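Side-chain contact in MutT related protein (Methanosarcina mazei, PDB 3GRN), which probably hydrolyses nucleoside diphosphate-linked substrates as a MutT-like member of the Nudix family, its actual substrate being unassigned: residues F129-R132 against F133-E136. Numbering follows the deposited sequence.
Sequences FFER and FDRE
On the C-terminal helix 124-137, Phe129 and Phe133 sit one turn apart and point the same way, onto Leu14 of strand 7-16 and Ala73 of strand 72-79. Both have CG anti to the backbone N (chi1 169° and -178°), which lays the rings side by side, nearly parallel but slid apart, centroids 5.8 Å from each other; Phe133 CB rests over one face of the Phe129 ring, 4.0 Å from Phe129 CE2. Phe133 N donates a 2.7 Å helix hydrogen bond to Phe129 O. In this Nudix domain the helix packs its aromatic side chains against the mixed sheet through Leu14 and Ala73, and Phe130 also meets Phe22 edge-to-face. The remaining side chains of this stretch are charged. Arg135, bent at chi3, folds its guanidinium back along the helix so that one face lies over Arg132 CA, which is 3.9 Å from Arg135 CZ, and Arg135 NH2 makes a long salt bridge of 3.7 Å to Glu131 OE1. Glu131 OE2 also stands 4.1 Å from Asp134 OD2, a like-charge approach. Arg132 runs alongside Glu136, with Arg132 CG 3.5 Å from Glu136 OE2, while the Arg132 guanidinium pairs with Asp128 and the carbonyl oxygen of Gln75.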
loop_
_atom_site.group_PDB
_atom_site.type_symbol
_atom_site.label_atom_id
_atom_site.label_comp_id
_atom_site.label_asym_id
_atom_site.label_seq_id
_atom_site.Cartn_x
_atom_site.Cartn_y
_atom_site.Cartn_z
ATOM N N PHE A 129 2.983 -10.087 22.129
ATOM C CA PHE A 129 2.112 -8.935 22.374
ATOM C C PHE A 129 0.796 -9.371 22.995
ATOM O O PHE A 129 0.347 -8.776 23.971
ATOM C CB PHE A 129 1.810 -8.116 21.107
ATOM C CG PHE A 129 0.709 -7.096 21.320
ATOM C CD1 PHE A 129 1.000 -5.866 21.897
ATOM C CD2 PHE A 129 -0.628 -7.397 21.010
ATOM C CE1 PHE A 129 -0.000 -4.939 22.150
ATOM C CE2 PHE A 129 -1.636 -6.482 21.251
ATOM C CZ PHE A 129 -1.322 -5.245 21.824
ATOM N N PHE A 130 0.166 -10.380 22.388
ATOM C CA PHE A 130 -1.134 -10.865 22.863
ATOM C C PHE A 130 -1.040 -11.501 24.244
ATOM O O PHE A 130 -1.961 -11.379 25.034
ATOM C CB PHE A 130 -1.761 -11.824 21.877
ATOM C CG PHE A 130 -2.488 -11.144 20.755
ATOM C CD1 PHE A 130 -3.766 -10.629 20.955
ATOM C CD2 PHE A 130 -1.897 -11.019 19.493
ATOM C CE1 PHE A 130 -4.458 -10.016 19.914
ATOM C CE2 PHE A 130 -2.585 -10.413 18.446
ATOM C CZ PHE A 130 -3.867 -9.906 18.664
ATOM N N GLU A 131 0.086 -12.139 24.539
ATOM C CA GLU A 131 0.310 -12.705 25.870
ATOM C C GLU A 131 0.395 -11.597 26.924
ATOM O O GLU A 131 -0.175 -11.714 28.003
ATOM C CB GLU A 131 1.571 -13.572 25.884
ATOM C CG GLU A 131 1.401 -14.917 26.601
ATOM C CD GLU A 131 0.782 -14.792 27.989
ATOM O OE1 GLU A 131 1.405 -14.161 28.870
ATOM O OE2 GLU A 131 -0.332 -15.326 28.197
ATOM N N ARG A 132 1.078 -10.508 26.577
ATOM C CA ARG A 132 1.210 -9.333 27.424
ATOM C C ARG A 132 -0.122 -8.572 27.550
ATOM O O ARG A 132 -0.521 -8.201 28.651
ATOM C CB ARG A 132 2.337 -8.449 26.850
ATOM C CG ARG A 132 2.559 -7.103 27.491
ATOM C CD ARG A 132 3.875 -6.461 26.977
ATOM N NE ARG A 132 3.896 -6.185 25.527
ATOM C CZ ARG A 132 4.601 -6.880 24.633
ATOM N NH1 ARG A 132 5.345 -7.907 25.024
ATOM N NH2 ARG A 132 4.567 -6.560 23.344
ATOM N N PHE A 133 -0.815 -8.357 26.426
ATOM C CA PHE A 133 -2.131 -7.705 26.415
ATOM C C PHE A 133 -3.137 -8.426 27.328
ATOM O O PHE A 133 -3.868 -7.783 28.080
ATOM C CB PHE A 133 -2.662 -7.651 24.983
ATOM C CG PHE A 133 -3.981 -6.954 24.838
ATOM C CD1 PHE A 133 -4.065 -5.564 24.922
ATOM C CD2 PHE A 133 -5.146 -7.689 24.596
ATOM C CE1 PHE A 133 -5.288 -4.914 24.769
ATOM C CE2 PHE A 133 -6.370 -7.050 24.435
ATOM C CZ PHE A 133 -6.442 -5.662 24.530
ATOM N N ASP A 134 -3.148 -9.754 27.240
ATOM C CA ASP A 134 -4.035 -10.618 28.034
ATOM C C ASP A 134 -3.808 -10.431 29.540
ATOM O O ASP A 134 -4.768 -10.310 30.312
ATOM C CB ASP A 134 -3.821 -12.084 27.639
ATOM C CG ASP A 134 -4.731 -13.058 28.403
ATOM O OD1 ASP A 134 -5.924 -12.753 28.625
ATOM O OD2 ASP A 134 -4.244 -14.155 28.755
ATOM N N ARG A 135 -2.541 -10.388 29.944
ATOM C CA ARG A 135 -2.208 -10.219 31.356
ATOM C C ARG A 135 -2.469 -8.793 31.866
ATOM O O ARG A 135 -2.790 -8.604 33.038
ATOM C CB ARG A 135 -0.786 -10.722 31.666
ATOM C CG ARG A 135 0.329 -9.684 31.616
ATOM C CD ARG A 135 1.632 -10.257 32.160
ATOM N NE ARG A 135 2.330 -11.072 31.167
ATOM C CZ ARG A 135 3.334 -10.634 30.412
ATOM N NH1 ARG A 135 3.776 -9.387 30.541
ATOM N NH2 ARG A 135 3.904 -11.447 29.533
ATOM N N GLU A 136 -2.376 -7.793 30.988
ATOM C CA GLU A 136 -2.659 -6.421 31.400
ATOM C C GLU A 136 -4.164 -6.112 31.462
ATOM O O GLU A 136 -4.578 -5.158 32.126
ATOM C CB GLU A 136 -1.877 -5.402 30.549
ATOM C CG GLU A 136 -0.353 -5.616 30.645
ATOM C CD GLU A 136 0.477 -4.662 29.789
ATOM O OE1 GLU A 136 -0.096 -3.898 28.977
ATOM O OE2 GLU A 136 1.723 -4.686 29.941
#